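Local atomic coordinates of methyltransferase (Streptomyces regensis, PDB entry 5N5D), a protein that binds S-adenosylmethionine and, as the O-methyltransferase TomG with a Rossmann-like fold, probably transfers a methyl group to a hydroxyl during tomaymycin biosynthesis. Residues A[42-47]-A[72-77]; A[88-93]-A[114-119]; A[171-176]-A[185-190]; A[192-197]-A[218-223]. All blocks are in the same frame, centred on the assembly; numbering follows the deposited sequence. Where two conformers were deposited one is given.

Interaction 1. Residues A[42-47]-A[72-77]; sequences DLAVSA and GGYSSI. With SAM (S-adenosylmethionine), chain H.
Y74 packs against the loop of residues 42-47, and the tight part of the contact lies where A44, V45 and S75 close round the carboxylate of S-adenosylmethionine. CG of Y74 stands anti to the backbone N (chi1 -175°), toward the loop. CG2 of V45 meets the ring at its edge, in plane, 3.7 Å from CD2, V45 O comes within 3.4 Å of CE2, and CB of A44 rests 3.9 Å from CB of Y74. The ligand is gripped from both segments: V45 N donates to its O (2.9 Å) and S75 N to its OXT (3.1 Å), both nearly straight bonds. Its amino N donates to S75 OG (2.8 Å), which is also bonded to E67. With S75 N in the first turn of helix 74-80 as donor, the helix start is likely to favour the carboxylate's negative charge. Toward solvent the contact narrows to partly exposed A47 against one atom, Y74 OH, bonded to E24 and W78 and 3.2 Å from A47 CA; D42 lies exposed, its OD1 accepting from A44 N in an Asx turn. V45 and S75 rest on F141 of strand 139-142, Y74 and I77 touch helix 26-31, and I77 also reaches helix 96-108.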
loop_
_atom_site.group_PDB
_atom_site.type_symbol
_atom_site.label_atom_id
_atom_site.label_comp_id
_atom_site.label_asym_id
_atom_site.label_seq_id
_atom_site.Cartn_x
_atom_site.Cartn_y
_atom_site.Cartn_z
ATOM N N ASP A 42 7.013 19.956 -8.183
ATOM C CA ASP A 42 5.975 19.444 -7.287
ATOM C C ASP A 42 6.551 18.303 -6.462
ATOM O O ASP A 42 6.683 17.174 -6.940
ATOM C CB ASP A 42 4.760 18.978 -8.079
ATOM C CG ASP A 42 3.686 18.375 -7.194
ATOM O OD1 ASP A 42 3.797 18.477 -5.951
ATOM O OD2 ASP A 42 2.735 17.781 -7.740
ATOM N N LEU A 43 6.870 18.593 -5.202
ATOM C CA LEU A 43 7.501 17.630 -4.311
ATOM C C LEU A 43 6.510 16.839 -3.470
ATOM O O LEU A 43 6.924 15.909 -2.770
ATOM C CB LEU A 43 8.469 18.348 -3.372
ATOM C CG LEU A 43 9.530 19.226 -4.029
ATOM C CD1 LEU A 43 10.407 19.857 -2.960
ATOM C CD2 LEU A 43 10.367 18.421 -5.013
ATOM N N ALA A 44 5.227 17.179 -3.513
ATOM C CA ALA A 44 4.249 16.546 -2.644
ATOM C C ALA A 44 3.816 15.193 -3.192
ATOM O O ALA A 44 3.827 14.955 -4.403
ATOM C CB ALA A 44 3.022 17.440 -2.486
ATOM N N VAL A 45 3.429 14.301 -2.285
ATOM C CA VAL A 45 2.741 13.088 -2.705
ATOM C C VAL A 45 1.540 13.493 -3.549
ATOM O O VAL A 45 0.943 14.562 -3.351
ATOM C CB VAL A 45 2.309 12.219 -1.509
ATOM C CG1 VAL A 45 3.529 11.707 -0.746
ATOM C CG2 VAL A 45 1.374 12.991 -0.587
ATOM N N SER A 46 1.193 12.643 -4.506
ATOM C CA SER A 46 -0.014 12.817 -5.291
ATOM C C SER A 46 -1.245 12.611 -4.415
ATOM O O SER A 46 -1.169 12.119 -3.288
ATOM C CB SER A 46 -0.045 11.816 -6.438
ATOM O OG SER A 46 -0.221 10.509 -5.918
ATOM N N ALA A 47 -2.411 12.955 -4.958
ATOM C CA ALA A 47 -3.639 12.721 -4.204
ATOM C C ALA A 47 -3.839 11.242 -3.896
ATOM O O ALA A 47 -4.110 10.911 -2.727
ATOM C CB ALA A 47 -4.831 13.321 -4.956
ATOM N N GLY A 72 5.035 21.652 2.129
ATOM C CA GLY A 72 3.896 22.539 2.199
ATOM C C GLY A 72 2.708 22.009 2.965
ATOM O O GLY A 72 1.662 22.665 3.000
ATOM N N GLY A 73 2.829 20.842 3.585
ATOM C CA GLY A 73 1.769 20.308 4.410
ATOM C C GLY A 73 0.779 19.405 3.712
ATOM O O GLY A 73 -0.212 19.006 4.340
ATOM N N TYR A 74 1.009 19.054 2.446
ATOM C CA TYR A 74 0.033 18.244 1.724
ATOM C C TYR A 74 -0.071 16.850 2.335
ATOM O O TYR A 74 -1.154 16.413 2.741
ATOM C CB TYR A 74 0.377 18.164 0.229
ATOM C CG TYR A 74 -0.705 17.431 -0.512
ATOM C CD1 TYR A 74 -1.836 18.102 -0.968
ATOM C CD2 TYR A 74 -0.646 16.057 -0.692
ATOM C CE1 TYR A 74 -2.862 17.431 -1.607
ATOM C CE2 TYR A 74 -1.664 15.379 -1.332
ATOM C CZ TYR A 74 -2.775 16.069 -1.782
ATOM O OH TYR A 74 -3.793 15.390 -2.409
ATOM N N SER A 75 1.048 16.125 2.420
ATOM C CA SER A 75 0.999 14.835 3.097
ATOM C C SER A 75 0.573 14.998 4.553
ATOM O O SER A 75 -0.133 14.135 5.094
ATOM C CB SER A 75 2.360 14.134 3.005
ATOM O OG SER A 75 3.394 14.957 3.516
ATOM N N SER A 76 0.960 16.113 5.185
ATOM C CA SER A 76 0.653 16.340 6.595
ATOM C C SER A 76 -0.850 16.362 6.841
ATOM O O SER A 76 -1.331 15.806 7.833
ATOM C CB SER A 76 1.284 17.651 7.060
ATOM O OG SER A 76 2.597 17.795 6.538
ATOM N N ILE A 77 -1.607 17.011 5.955
ATOM C CA ILE A 77 -3.059 17.066 6.128
ATOM C C ILE A 77 -3.644 15.662 6.080
ATOM O O ILE A 77 -4.477 15.288 6.912
ATOM C CB ILE A 77 -3.697 17.974 5.063
ATOM C CG1 ILE A 77 -3.298 19.435 5.291
ATOM C CG2 ILE A 77 -5.221 17.843 5.088
ATOM C CD1 ILE A 77 -3.618 20.337 4.122
HETATM N N SAM H . 6.022 15.157 2.567
HETATM C CA SAM H . 5.700 16.301 1.691
HETATM C C SAM H . 4.372 16.026 0.912
HETATM O O SAM H . 4.235 14.882 0.422
HETATM O OXT SAM H . 3.544 16.957 0.829
HETATM C CB SAM H . 6.852 16.570 0.692
HETATM C CG SAM H . 8.209 16.605 1.387
HETATM S SD SAM H . 9.441 17.113 0.164
HETATM C CE SAM H . 9.593 15.645 -0.782
HETATM C "C5'" SAM H . 11.005 17.010 1.099
HETATM C "C4'" SAM H . 11.111 18.060 2.188
HETATM O "O4'" SAM H . 12.173 17.732 3.110
HETATM C "C3'" SAM H . 11.388 19.481 1.681
HETATM O "O3'" SAM H . 10.371 20.358 2.153
HETATM C "C2'" SAM H . 12.786 19.799 2.235
HETATM O "O2'" SAM H . 12.949 21.169 2.579
HETATM C "C1'" SAM H . 12.811 18.930 3.486
HETATM N N9 SAM H . 14.143 18.604 3.980
HETATM C C8 SAM H . 15.254 18.300 3.240
HETATM N N7 SAM H . 16.305 17.983 3.959
HETATM C C5 SAM H . 15.851 18.085 5.266
HETATM C C6 SAM H . 16.473 17.855 6.507
HETATM N N6 SAM H . 17.747 17.464 6.637
HETATM N N1 SAM H . 15.733 18.032 7.624
HETATM C C2 SAM H . 14.460 18.418 7.497
HETATM N N3 SAM H . 13.767 18.666 6.381
HETATM C C4 SAM H . 14.523 18.476 5.293
#

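Interaction 2. Residues A[88-93]-A[114-119]; sequences RLVTIE and LVEQHV. With SAM (S-adenosylmethionine), chain H.
The H118 imidazole, the E116 carboxylate and the R88 guanidinium lie in a row on the V90 side of a parallel strand pair, 88-93 and 115-119, which helix 96-108 connects in a beta-alpha-beta crossover of the Rossmann-like fold. The H118 ring takes E116 OE2 at its edge, in plane, where NE2 donates over 2.6 Å to the anti lone pair; T91 O also lies near the ring plane at an edge, and V90 CG1 stands obliquely 3.7 Å from CD2. E116 OE1 sits at the edge of the R88 guanidinium, the two planes 24° apart. The direct salt bridge from R88 NE to E116 OE1 is long at 3.4 Å and weak as a hydrogen bond, but a water accepts from NE and donates to OE1. An alanine in place of E116 would probably leave H118 NE2 without its acceptor and the imidazole freer to turn, R88 without the opposing charge and the bridging water without OE1. Five backbone hydrogen bonds join the strands, from L89 N to L114 O through to E93 N to H118 O. On the other side of the sheet, T91 CG2 lies 3.7 Å from Q117 CG, side by side. At the strand's C-terminal end E93 bends at chi2 (56°), and its carboxylate grips the ribose of S-adenosylmethionine: OE1 accepts from O3' (2.7 Å) and OE2 from O2' (2.6 Å).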
loop_
_atom_site.group_PDB
_atom_site.type_symbol
_atom_site.label_atom_id
_atom_site.label_comp_id
_atom_site.label_asym_id
_atom_site.label_seq_id
_atom_site.Cartn_x
_atom_site.Cartn_y
_atom_site.Cartn_z
ATOM N N ARG A 88 -1.696 12.882 17.652
ATOM C CA ARG A 88 -0.773 13.947 17.297
ATOM C C ARG A 88 0.071 13.533 16.103
ATOM O O ARG A 88 0.493 12.378 15.996
ATOM C CB ARG A 88 0.142 14.332 18.465
ATOM C CG ARG A 88 0.965 15.592 18.185
ATOM C CD ARG A 88 0.951 16.577 19.348
ATOM N NE ARG A 88 1.761 16.120 20.475
ATOM C CZ ARG A 88 1.291 15.512 21.559
ATOM N NH1 ARG A 88 2.126 15.143 22.521
ATOM N NH2 ARG A 88 -0.008 15.271 21.697
ATOM N N LEU A 89 0.278 14.490 15.206
ATOM C CA LEU A 89 1.254 14.409 14.129
ATOM C C LEU A 89 2.415 15.325 14.487
ATOM O O LEU A 89 2.223 16.528 14.697
ATOM C CB LEU A 89 0.636 14.824 12.792
ATOM C CG LEU A 89 1.632 14.961 11.637
ATOM C CD1 LEU A 89 2.229 13.612 11.279
ATOM C CD2 LEU A 89 0.967 15.598 10.430
ATOM N N VAL A 90 3.606 14.753 14.587
ATOM C CA VAL A 90 4.827 15.523 14.774
ATOM C C VAL A 90 5.510 15.568 13.421
ATOM O O VAL A 90 5.812 14.519 12.847
ATOM C CB VAL A 90 5.730 14.886 15.841
ATOM C CG1 VAL A 90 7.006 15.702 16.027
ATOM C CG2 VAL A 90 4.986 14.761 17.164
ATOM N N THR A 91 5.734 16.765 12.888
ATOM C CA THR A 91 6.319 16.880 11.560
ATOM C C THR A 91 7.494 17.849 11.577
ATOM O O THR A 91 7.495 18.838 12.315
ATOM C CB THR A 91 5.256 17.297 10.521
ATOM O OG1 THR A 91 5.833 17.262 9.212
ATOM C CG2 THR A 91 4.677 18.679 10.832
ATOM N N ILE A 92 8.504 17.533 10.765
ATOM C CA ILE A 92 9.791 18.222 10.759
ATOM C C ILE A 92 10.067 18.775 9.368
ATOM O O ILE A 92 9.938 18.060 8.369
ATOM C CB ILE A 92 10.944 17.283 11.163
ATOM C CG1 ILE A 92 10.664 16.622 12.511
ATOM C CG2 ILE A 92 12.263 18.062 11.187
ATOM C CD1 ILE A 92 11.659 15.528 12.879
ATOM N N GLU A 93 10.532 20.023 9.318
ATOM C CA GLU A 93 10.870 20.682 8.059
ATOM C C GLU A 93 12.059 21.613 8.258
ATOM O O GLU A 93 12.070 22.417 9.193
ATOM C CB GLU A 93 9.667 21.469 7.526
ATOM C CG GLU A 93 9.970 22.373 6.334
ATOM C CD GLU A 93 10.584 21.615 5.183
ATOM O OE1 GLU A 93 10.049 20.542 4.825
ATOM O OE2 GLU A 93 11.610 22.081 4.641
ATOM N N LEU A 114 -3.941 19.101 16.193
ATOM C CA LEU A 114 -3.371 17.764 16.157
ATOM C C LEU A 114 -1.917 17.738 15.718
ATOM O O LEU A 114 -1.328 16.656 15.672
ATOM C CB LEU A 114 -4.174 16.873 15.207
ATOM C CG LEU A 114 -5.664 16.726 15.504
ATOM C CD1 LEU A 114 -6.354 16.028 14.342
ATOM C CD2 LEU A 114 -5.883 15.963 16.785
ATOM N N VAL A 115 -1.325 18.875 15.369
ATOM C CA VAL A 115 -0.020 18.885 14.717
ATOM C C VAL A 115 0.974 19.657 15.570
ATOM O O VAL A 115 0.674 20.748 16.068
ATOM C CB VAL A 115 -0.095 19.474 13.298
ATOM C CG1 VAL A 115 1.270 19.397 12.622
ATOM C CG2 VAL A 115 -1.122 18.727 12.472
ATOM N N GLU A 116 2.160 19.080 15.724
ATOM C CA GLU A 116 3.298 19.709 16.378
ATOM C C GLU A 116 4.389 19.845 15.325
ATOM O O GLU A 116 5.007 18.847 14.931
ATOM C CB GLU A 116 3.758 18.868 17.565
ATOM C CG GLU A 116 5.035 19.321 18.230
ATOM C CD GLU A 116 5.475 18.345 19.296
ATOM O OE1 GLU A 116 4.622 17.958 20.122
ATOM O OE2 GLU A 116 6.656 17.945 19.287
ATOM N N GLN A 117 4.612 21.067 14.852
ATOM C CA GLN A 117 5.608 21.321 13.824
ATOM C C GLN A 117 6.952 21.683 14.445
ATOM O O GLN A 117 7.018 22.390 15.456
ATOM C CB GLN A 117 5.165 22.457 12.904
ATOM C CG GLN A 117 3.972 22.126 12.039
ATOM C CD GLN A 117 3.715 23.202 11.009
ATOM O OE1 GLN A 117 2.723 23.927 11.085
ATOM N NE2 GLN A 117 4.615 23.318 10.040
ATOM N N HIS A 118 8.023 21.214 13.805
ATOM C CA HIS A 118 9.391 21.554 14.167
ATOM C C HIS A 118 10.107 22.071 12.933
ATOM O O HIS A 118 9.913 21.551 11.830
ATOM C CB HIS A 118 10.142 20.344 14.733
ATOM C CG HIS A 118 9.584 19.843 16.027
ATOM N ND1 HIS A 118 10.155 20.133 17.247
ATOM C CD2 HIS A 118 8.495 19.083 16.292
ATOM C CE1 HIS A 118 9.446 19.568 18.208
ATOM N NE2 HIS A 118 8.433 18.924 17.655
ATOM N N VAL A 119 10.929 23.099 13.122
ATOM C CA VAL A 119 11.718 23.688 12.047
ATOM C C VAL A 119 13.189 23.442 12.359
ATOM O O VAL A 119 13.695 23.891 13.396
ATOM C CB VAL A 119 11.427 25.190 11.886
ATOM C CG1 VAL A 119 12.365 25.820 10.866
ATOM C CG2 VAL A 119 9.985 25.396 11.464
HETATM N N SAM H . 6.022 15.157 2.567
HETATM C CA SAM H . 5.700 16.301 1.691
HETATM C C SAM H . 4.372 16.026 0.912
HETATM O O SAM H . 4.235 14.882 0.422
HETATM O OXT SAM H . 3.544 16.957 0.829
HETATM C CB SAM H . 6.852 16.570 0.692
HETATM C CG SAM H . 8.209 16.605 1.387
HETATM S SD SAM H . 9.441 17.113 0.164
HETATM C CE SAM H . 9.593 15.645 -0.782
HETATM C "C5'" SAM H . 11.005 17.010 1.099
HETATM C "C4'" SAM H . 11.111 18.060 2.188
HETATM O "O4'" SAM H . 12.173 17.732 3.110
HETATM C "C3'" SAM H . 11.388 19.481 1.681
HETATM O "O3'" SAM H . 10.371 20.358 2.153
HETATM C "C2'" SAM H . 12.786 19.799 2.235
HETATM O "O2'" SAM H . 12.949 21.169 2.579
HETATM C "C1'" SAM H . 12.811 18.930 3.486
HETATM N N9 SAM H . 14.143 18.604 3.980
HETATM C C8 SAM H . 15.254 18.300 3.240
HETATM N N7 SAM H . 16.305 17.983 3.959
HETATM C C5 SAM H . 15.851 18.085 5.266
HETATM C C6 SAM H . 16.473 17.855 6.507
HETATM N N6 SAM H . 17.747 17.464 6.637
HETATM N N1 SAM H . 15.733 18.032 7.624
HETATM C C2 SAM H . 14.460 18.418 7.497
HETATM N N3 SAM H . 13.767 18.666 6.381
HETATM C C4 SAM H . 14.523 18.476 5.293
HETATM O O HOH W 1 4.372 15.420 20.955
#

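Interaction 3. Residues A[171-176]-A[185-190]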
loop_
_atom_site.group_PDB
_atom_site.type_symbol
_atom_site.label_atom_id
_atom_site.label_comp_id
_atom_site.label_asym_id
_atom_site.label_seq_id
_atom_site.Cartn_x
_atom_site.Cartn_y
_atom_site.Cartn_z
ATOM N N VAL A 171 12.132 5.792 -3.153
ATOM C CA VAL A 171 13.236 4.856 -2.964
ATOM C C VAL A 171 13.742 4.267 -4.283
ATOM O O VAL A 171 14.602 3.384 -4.256
ATOM C CB VAL A 171 12.851 3.722 -1.995
ATOM C CG1 VAL A 171 12.539 4.268 -0.616
ATOM C CG2 VAL A 171 11.686 2.893 -2.546
ATOM N N VAL A 172 13.250 4.725 -5.430
ATOM C CA VAL A 172 13.581 4.091 -6.705
ATOM C C VAL A 172 14.686 4.840 -7.442
ATOM O O VAL A 172 15.546 4.218 -8.067
ATOM C CB VAL A 172 12.307 3.956 -7.571
ATOM C CG1 VAL A 172 12.648 3.675 -9.035
ATOM C CG2 VAL A 172 11.435 2.836 -7.022
ATOM N N LEU A 173 14.685 6.171 -7.375
ATOM C CA LEU A 173 15.765 6.982 -7.939
ATOM C C LEU A 173 16.024 6.632 -9.405
ATOM O O LEU A 173 17.171 6.491 -9.844
ATOM C CB LEU A 173 17.041 6.835 -7.108
ATOM C CG LEU A 173 16.946 7.415 -5.696
ATOM C CD1 LEU A 173 17.473 6.430 -4.687
ATOM C CD2 LEU A 173 17.726 8.714 -5.617
ATOM N N GLY A 174 14.946 6.503 -10.178
ATOM C CA GLY A 174 15.061 6.214 -11.588
ATOM C C GLY A 174 15.661 4.868 -11.914
ATOM O O GLY A 174 16.033 4.630 -13.065
ATOM N N GLY A 175 15.769 3.979 -10.932
ATOM C CA GLY A 175 16.435 2.711 -11.113
ATOM C C GLY A 175 17.881 2.698 -10.674
ATOM O O GLY A 175 18.507 1.631 -10.695
ATOM N N ALA A 176 18.432 3.844 -10.273
ATOM C CA ALA A 176 19.845 3.903 -9.922
ATOM C C ALA A 176 20.155 3.098 -8.670
ATOM O O ALA A 176 21.322 2.774 -8.429
ATOM C CB ALA A 176 20.281 5.353 -9.723
ATOM N N ALA A 185 25.000 10.183 -3.069
ATOM C CA ALA A 185 24.785 9.824 -1.669
ATOM C C ALA A 185 23.349 9.394 -1.409
ATOM O O ALA A 185 23.099 8.566 -0.520
ATOM C CB ALA A 185 25.155 11.004 -0.773
ATOM N N GLY A 186 22.391 9.957 -2.144
ATOM C CA GLY A 186 21.012 9.537 -1.982
ATOM C C GLY A 186 20.807 8.097 -2.406
ATOM O O GLY A 186 20.169 7.312 -1.700
ATOM N N VAL A 187 21.370 7.726 -3.558
ATOM C CA VAL A 187 21.299 6.340 -4.014
ATOM C C VAL A 187 21.928 5.425 -2.976
ATOM O O VAL A 187 21.365 4.387 -2.610
ATOM C CB VAL A 187 21.981 6.185 -5.386
ATOM C CG1 VAL A 187 22.038 4.715 -5.796
ATOM C CG2 VAL A 187 21.250 6.997 -6.441
ATOM N N GLN A 188 23.101 5.803 -2.477
ATOM C CA GLN A 188 23.778 4.947 -1.514
ATOM C C GLN A 188 23.021 4.893 -0.193
ATOM O O GLN A 188 23.037 3.856 0.487
ATOM C CB GLN A 188 25.215 5.422 -1.310
ATOM C CG GLN A 188 26.117 5.209 -2.531
ATOM C CD GLN A 188 26.207 3.742 -2.965
ATOM O OE1 GLN A 188 26.190 2.829 -2.132
ATOM N NE2 GLN A 188 26.295 3.512 -4.275
ATOM N N GLY A 189 22.326 5.972 0.172
ATOM C CA GLY A 189 21.515 5.944 1.379
ATOM C C GLY A 189 20.337 4.994 1.272
ATOM O O GLY A 189 20.034 4.252 2.215
ATOM N N VAL A 190 19.654 5.001 0.125
ATOM C CA VAL A 190 18.535 4.089 -0.073
ATOM C C VAL A 190 19.030 2.649 -0.095
ATOM O O VAL A 190 18.391 1.754 0.465
ATOM C CB VAL A 190 17.768 4.453 -1.357
ATOM C CG1 VAL A 190 16.690 3.404 -1.672
ATOM C CG2 VAL A 190 17.127 5.831 -1.208
#
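L173 and V190 reach toward each other tip to tip, CD1 of the leucine 3.5 Å from CG2 of the valine, and this meeting lies at the middle of an apolar contact between a loop and a helix. The other branch of L173 turns to V187, one helical turn earlier, which it passes at a slant with CD2 4.0 Å from CG2. V187 has CG1 anti to its backbone N (chi1 174°), and the two methyls divide their work: CG2 also lies 3.8 Å from A176 CB, while CG1 approaches A176 O at 3.3 Å. An alanine at V187 would probably open a gap beside A176 and take from L173 CD2 its methyl partner. V190 uses its branches in a similar way, CG1 set 3.9 Å from V171 CB and also against V171 O, a carbonyl buried here with no hydrogen-bonding partner in the model. The loop presents these groups by winding tightly: G175 N bonds to V172 O and A176 N to L173 O, with L173 in a left-handed backbone conformation. D184 bonds to V187 N at the start of the helix, and F17 of the second subunit packs on V171 and V172. The arrangement belongs to the Rossmann-like fold of this methyltransferase, where the loop leaving strand 165-169 folds back on the helix that follows, 185-198.

Interaction 4. Residues A[192-197]-A[218-223]; sequences RFHEML and GFTLAL
Carrying F193, H194 and L197 on its inner side, helix 192-197 packs over strand 218-223 and runs in nearly the same direction, the axes 11.6 Å and 28° apart. This is helix-on-sheet packing of the Rossmann-like fold, the strand being the one that lies antiparallel next to strand 165-169. T220 and A222 point toward the helix, while F219 and L221 turn to the opposite face of the sheet. T220 is the focus: with OG1 anti to the carbonyl carbon (chi1 -58°), its hydroxyl is turned to H194, while CG2 meets F193 and L197. F193 comes at it tip to tip: OG1 lies at the edge of the phenyl ring, near its plane and 3.9 Å from CE2, and CG2 is just as far from CZ. F193 also packs edge-to-face on F153 of helix 149-158. H194 slides past T220 in the opposite direction, leaving NE2 3.3 Å from OG1; both atoms are hydrogen-bonded to S207 OG, so one hydroxyl ties the imidazole to the threonine, while ND1 is bonded to V190 O. This pair of bonds holds the H194 ring in its orientation, in which it stacks on F17 of the second subunit. One turn further on, L197 completes the contact with both branches: CD1 meets T220 CG2 at 4.1 Å, and CD2 stands 4.4 Å from A222 CB.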
loop_
_atom_site.group_PDB
_atom_site.type_symbol
_atom_site.label_atom_id
_atom_site.label_comp_id
_atom_site.label_asym_id
_atom_site.label_seq_id
_atom_site.Cartn_x
_atom_site.Cartn_y
_atom_site.Cartn_z
ATOM N N ARG A 192 21.778 1.480 1.423
ATOM C CA ARG A 192 22.130 1.163 2.805
ATOM C C ARG A 192 20.887 0.820 3.618
ATOM O O ARG A 192 20.897 -0.111 4.432
ATOM C CB ARG A 192 22.870 2.351 3.425
ATOM C CG ARG A 192 23.270 2.217 4.894
ATOM C CD ARG A 192 24.640 1.607 5.057
ATOM N NE ARG A 192 24.625 0.189 4.729
ATOM C CZ ARG A 192 24.379 -0.787 5.597
ATOM N NH1 ARG A 192 24.389 -2.045 5.183
ATOM N NH2 ARG A 192 24.126 -0.519 6.876
ATOM N N PHE A 193 19.803 1.565 3.402
ATOM C CA PHE A 193 18.560 1.335 4.133
ATOM C C PHE A 193 17.985 -0.044 3.824
ATOM O O PHE A 193 17.573 -0.778 4.731
ATOM C CB PHE A 193 17.584 2.458 3.775
ATOM C CG PHE A 193 16.138 2.160 4.068
ATOM C CD1 PHE A 193 15.715 1.859 5.348
ATOM C CD2 PHE A 193 15.199 2.232 3.055
ATOM C CE1 PHE A 193 14.375 1.610 5.607
ATOM C CE2 PHE A 193 13.857 1.989 3.306
ATOM C CZ PHE A 193 13.448 1.674 4.582
ATOM N N HIS A 194 17.956 -0.418 2.543
ATOM C CA HIS A 194 17.439 -1.732 2.175
ATOM C C HIS A 194 18.341 -2.836 2.701
ATOM O O HIS A 194 17.856 -3.898 3.108
ATOM C CB HIS A 194 17.268 -1.831 0.658
ATOM C CG HIS A 194 16.039 -1.145 0.167
ATOM N ND1 HIS A 194 15.941 0.225 0.076
ATOM C CD2 HIS A 194 14.836 -1.638 -0.209
ATOM C CE1 HIS A 194 14.734 0.549 -0.354
ATOM N NE2 HIS A 194 14.047 -0.563 -0.539
ATOM N N GLU A 195 19.652 -2.598 2.709
ATOM C CA GLU A 195 20.582 -3.554 3.300
ATOM C C GLU A 195 20.340 -3.718 4.800
ATOM O O GLU A 195 20.429 -4.833 5.333
ATOM C CB GLU A 195 22.015 -3.103 3.030
ATOM C CG GLU A 195 22.425 -3.244 1.580
ATOM C CD GLU A 195 23.716 -2.520 1.266
ATOM O OE1 GLU A 195 24.419 -2.087 2.213
ATOM O OE2 GLU A 195 24.009 -2.369 0.067
ATOM N N MET A 196 20.051 -2.617 5.505
ATOM C CA MET A 196 19.711 -2.711 6.921
ATOM C C MET A 196 18.471 -3.569 7.128
ATOM O O MET A 196 18.427 -4.400 8.041
ATOM C CB MET A 196 19.490 -1.318 7.513
ATOM C CG MET A 196 20.730 -0.452 7.575
ATOM S SD MET A 196 20.346 1.288 7.877
ATOM C CE MET A 196 19.857 1.252 9.596
ATOM N N LEU A 197 17.451 -3.380 6.290
ATOM C CA LEU A 197 16.253 -4.208 6.382
ATOM C C LEU A 197 16.582 -5.681 6.162
ATOM O O LEU A 197 16.092 -6.545 6.899
ATOM C CB LEU A 197 15.204 -3.730 5.377
ATOM C CG LEU A 197 14.468 -2.448 5.756
ATOM C CD1 LEU A 197 13.706 -1.911 4.551
ATOM C CD2 LEU A 197 13.525 -2.711 6.942
ATOM N N GLY A 218 8.799 4.970 -6.292
ATOM C CA GLY A 218 8.345 3.874 -5.447
ATOM C C GLY A 218 8.504 4.206 -3.981
ATOM O O GLY A 218 9.105 5.218 -3.607
ATOM N N PHE A 219 7.958 3.322 -3.145
ATOM C CA PHE A 219 8.015 3.493 -1.705
ATOM C C PHE A 219 8.327 2.166 -1.039
ATOM O O PHE A 219 8.143 1.093 -1.622
ATOM C CB PHE A 219 6.697 4.050 -1.160
ATOM C CG PHE A 219 5.527 3.101 -1.292
ATOM C CD1 PHE A 219 4.788 3.038 -2.460
ATOM C CD2 PHE A 219 5.152 2.295 -0.230
ATOM C CE1 PHE A 219 3.697 2.179 -2.573
ATOM C CE2 PHE A 219 4.072 1.431 -0.333
ATOM C CZ PHE A 219 3.339 1.375 -1.504
ATOM N N THR A 220 8.809 2.260 0.198
ATOM C CA THR A 220 9.026 1.109 1.061
ATOM C C THR A 220 8.050 1.172 2.220
ATOM O O THR A 220 7.865 2.229 2.827
ATOM C CB THR A 220 10.457 1.079 1.597
ATOM O OG1 THR A 220 11.365 1.057 0.501
ATOM C CG2 THR A 220 10.689 -0.150 2.482
ATOM N N LEU A 221 7.433 0.039 2.517
ATOM C CA LEU A 221 6.546 -0.096 3.661
ATOM C C LEU A 221 7.136 -1.147 4.583
ATOM O O LEU A 221 7.345 -2.293 4.170
ATOM C CB LEU A 221 5.129 -0.478 3.232
ATOM C CG LEU A 221 4.090 -0.432 4.354
ATOM C CD1 LEU A 221 2.712 -0.173 3.777
ATOM C CD2 LEU A 221 4.083 -1.723 5.170
ATOM N N ALA A 222 7.412 -0.751 5.819
ATOM C CA ALA A 222 8.011 -1.621 6.813
ATOM C C ALA A 222 7.107 -1.723 8.031
ATOM O O ALA A 222 6.461 -0.749 8.431
ATOM C CB ALA A 222 9.389 -1.101 7.227
ATOM N N LEU A 223 7.045 -2.923 8.593
ATOM C CA LEU A 223 6.318 -3.200 9.821
ATOM C C LEU A 223 7.326 -3.592 10.890
ATOM O O LEU A 223 8.107 -4.533 10.697
ATOM C CB LEU A 223 5.308 -4.323 9.612
ATOM C CG LEU A 223 4.536 -4.784 10.850
ATOM C CD1 LEU A 223 3.604 -3.697 11.340
ATOM C CD2 LEU A 223 3.764 -6.056 10.527
#

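Overall arrangement
From the N terminus the four contacts follow in series, none nested or crossing. Interaction 1 closes the loop from residue 42 to the start of helix 74-80, and interaction 2 the helical crossover between strands 88-93 and 115-119. These two touch where S76 O meets L89 CD2, and both hold S-adenosylmethionine, interaction 1 at its amino acid end, interaction 2 at its ribose. Interaction 3 closes a short loop after strand 165-169, on the other side of the chain's centre from interaction 2; interaction 4 closes the stretch holding strand 203-211, bringing strand 217-224 against the same helix, 185-198. V171 N and G218 O, probably hydrogen-bonded, link interactions 3 and 4, and both meet the second subunit.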